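Probable transcriptional regulatory protein NarL (Mycobacterium tuberculosis, PDB 3EUL) probably acts as a phosphorylation-activated transcription factor that binds target promoters together with DevR to control genes of aerobic nitrate metabolism. Local coordinates at residues 64-69 against 127-132. Sequence-based numbering, arbitrary orientation.
Sequences VALLDY and KAVLDC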
loop_
_atom_site.group_PDB
_atom_site.type_symbol
_atom_site.label_atom_id
_atom_site.label_comp_id
_atom_site.label_asym_id
_atom_site.label_seq_id
_atom_site.Cartn_x
_atom_site.Cartn_y
_atom_site.Cartn_z
ATOM N N VAL A 64 4.061 4.134 -5.108
ATOM C CA VAL A 64 3.289 3.033 -4.529
ATOM C C VAL A 64 2.716 3.439 -3.167
ATOM O O VAL A 64 3.371 4.150 -2.380
ATOM C CB VAL A 64 4.187 1.820 -4.297
ATOM C CG1 VAL A 64 3.393 0.626 -3.707
ATOM C CG2 VAL A 64 4.822 1.411 -5.566
ATOM N N ALA A 65 1.486 3.022 -2.912
ATOM C CA ALA A 65 0.918 3.091 -1.591
ATOM C C ALA A 65 0.763 1.642 -1.124
ATOM O O ALA A 65 0.135 0.839 -1.823
ATOM C CB ALA A 65 -0.403 3.813 -1.604
ATOM N N LEU A 66 1.396 1.270 -0.011
ATOM C CA LEU A 66 1.180 -0.056 0.552
ATOM C C LEU A 66 0.265 0.012 1.754
ATOM O O LEU A 66 0.681 0.499 2.832
ATOM C CB LEU A 66 2.528 -0.649 0.954
ATOM C CG LEU A 66 2.526 -1.997 1.648
ATOM C CD1 LEU A 66 1.862 -3.074 0.796
ATOM C CD2 LEU A 66 4.030 -2.336 1.955
ATOM N N LEU A 67 -0.984 -0.465 1.588
ATOM C CA LEU A 67 -2.048 -0.206 2.551
ATOM C C LEU A 67 -2.732 -1.466 3.082
ATOM O O LEU A 67 -3.043 -2.390 2.326
ATOM C CB LEU A 67 -3.134 0.616 1.890
ATOM C CG LEU A 67 -2.740 1.930 1.238
ATOM C CD1 LEU A 67 -3.977 2.597 0.651
ATOM C CD2 LEU A 67 -2.054 2.803 2.262
ATOM N N ASP A 68 -2.954 -1.514 4.388
ATOM C CA ASP A 68 -3.730 -2.614 4.953
ATOM C C ASP A 68 -5.104 -2.623 4.310
ATOM O O ASP A 68 -5.704 -1.575 4.114
ATOM C CB ASP A 68 -3.798 -2.443 6.474
ATOM C CG ASP A 68 -4.590 -3.523 7.180
ATOM O OD1 ASP A 68 -4.560 -4.703 6.808
ATOM O OD2 ASP A 68 -5.238 -3.153 8.173
ATOM N N TYR A 69 -5.623 -3.798 3.983
ATOM C CA TYR A 69 -6.969 -3.879 3.430
ATOM C C TYR A 69 -8.000 -3.278 4.416
ATOM O O TYR A 69 -8.867 -2.534 4.012
ATOM C CB TYR A 69 -7.311 -5.322 3.041
ATOM C CG TYR A 69 -8.705 -5.463 2.557
ATOM C CD1 TYR A 69 -9.114 -4.869 1.390
ATOM C CD2 TYR A 69 -9.643 -6.179 3.288
ATOM C CE1 TYR A 69 -10.420 -4.986 0.951
ATOM C CE2 TYR A 69 -10.941 -6.298 2.862
ATOM C CZ TYR A 69 -11.333 -5.695 1.717
ATOM O OH TYR A 69 -12.623 -5.865 1.265
ATOM N N LYS A 127 10.484 -6.505 -2.541
ATOM C CA LYS A 127 10.376 -6.881 -3.939
ATOM C C LYS A 127 8.986 -6.569 -4.535
ATOM O O LYS A 127 8.884 -6.082 -5.655
ATOM C CB LYS A 127 10.730 -8.358 -4.126
ATOM C CG LYS A 127 10.453 -8.859 -5.533
ATOM C CD LYS A 127 10.958 -10.272 -5.762
ATOM C CE LYS A 127 10.499 -10.798 -7.138
ATOM N NZ LYS A 127 10.973 -9.854 -8.203
ATOM N N ALA A 128 7.938 -6.850 -3.782
ATOM C CA ALA A 128 6.570 -6.502 -4.210
ATOM C C ALA A 128 6.396 -5.020 -4.474
ATOM O O ALA A 128 5.822 -4.613 -5.499
ATOM C CB ALA A 128 5.551 -6.989 -3.193
ATOM N N VAL A 129 6.902 -4.190 -3.571
ATOM C CA VAL A 129 6.819 -2.739 -3.744
ATOM C C VAL A 129 7.631 -2.274 -4.971
ATOM O O VAL A 129 7.151 -1.508 -5.812
ATOM C CB VAL A 129 7.289 -2.038 -2.456
ATOM C CG1 VAL A 129 7.577 -0.580 -2.693
ATOM C CG2 VAL A 129 6.219 -2.236 -1.369
ATOM N N LEU A 130 8.859 -2.758 -5.083
ATOM C CA LEU A 130 9.716 -2.402 -6.205
ATOM C C LEU A 130 9.157 -2.880 -7.545
ATOM O O LEU A 130 9.178 -2.126 -8.519
ATOM C CB LEU A 130 11.155 -2.921 -5.989
ATOM C CG LEU A 130 11.898 -2.285 -4.796
ATOM C CD1 LEU A 130 13.331 -2.830 -4.661
ATOM C CD2 LEU A 130 11.904 -0.758 -4.895
ATOM N N ASP A 131 8.625 -4.099 -7.592
ATOM C CA ASP A 131 8.043 -4.649 -8.830
ATOM C C ASP A 131 6.786 -3.864 -9.238
ATOM O O ASP A 131 6.531 -3.613 -10.420
ATOM C CB ASP A 131 7.666 -6.120 -8.644
ATOM C CG ASP A 131 8.866 -7.058 -8.656
ATOM O OD1 ASP A 131 9.981 -6.635 -9.043
ATOM O OD2 ASP A 131 8.691 -8.244 -8.283
ATOM N N CYS A 132 5.994 -3.498 -8.245
ATOM C CA CYS A 132 4.790 -2.714 -8.451
ATOM C C CYS A 132 5.138 -1.350 -9.034
ATOM O O CYS A 132 4.546 -0.920 -10.025
ATOM C CB CYS A 132 4.053 -2.588 -7.127
ATOM S SG CYS A 132 2.458 -1.757 -7.213
#
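V64 and L66, two residues apart on strand 64-68, meet V129 and C132, one turn apart on helix 122-134, in a small apolar contact that illustrates how a receiver domain seats a helix on its sheet. CG2 of V64 makes two of the three closest approaches. It lies 3.7 Å from the carbonyl O of V129, touching the helix backbone, and 4.3 Å from SG of C132, so one methyl touches two residues a helical turn apart. Its place follows from the rotation of the valine: CG1 is anti to the backbone N (chi1 -179°), which sets CG2 anti to the carbonyl carbon and sends it out to the helix. Farther along the strand, L66 and V129 cross at about a right angle, and CD2 of the leucine meets CG2 of the valine at 4.0 Å. All four residues are buried, and their packing is one of van der Waals contact.

Behind this first shell, the strand is fixed by backbone hydrogen bonds on both its edges: V64 and L66 bond to V19 and L66 also to G21, while A65 pairs with R91 and L93. Helix 25-38 extends the apolar layer, V31 touching L66 and L35 touching V129. The helix is tied to the sheet again where R91 NE bonds to O of C132. On its outer side, NZ of K127 bridges to the syn lone pair of D131 OD2 at 2.8 Å, one turn along.

A65 and L67 point to the opposite face of the sheet, where they touch I57 and A53 of helix 50-60. Strand 64-68 is the middle of five parallel strands, with helices on both faces, in the doubly wound CheY-like (βα)5 fold, and ends at D68, the probable site of phosphorylation, which is unmodified here.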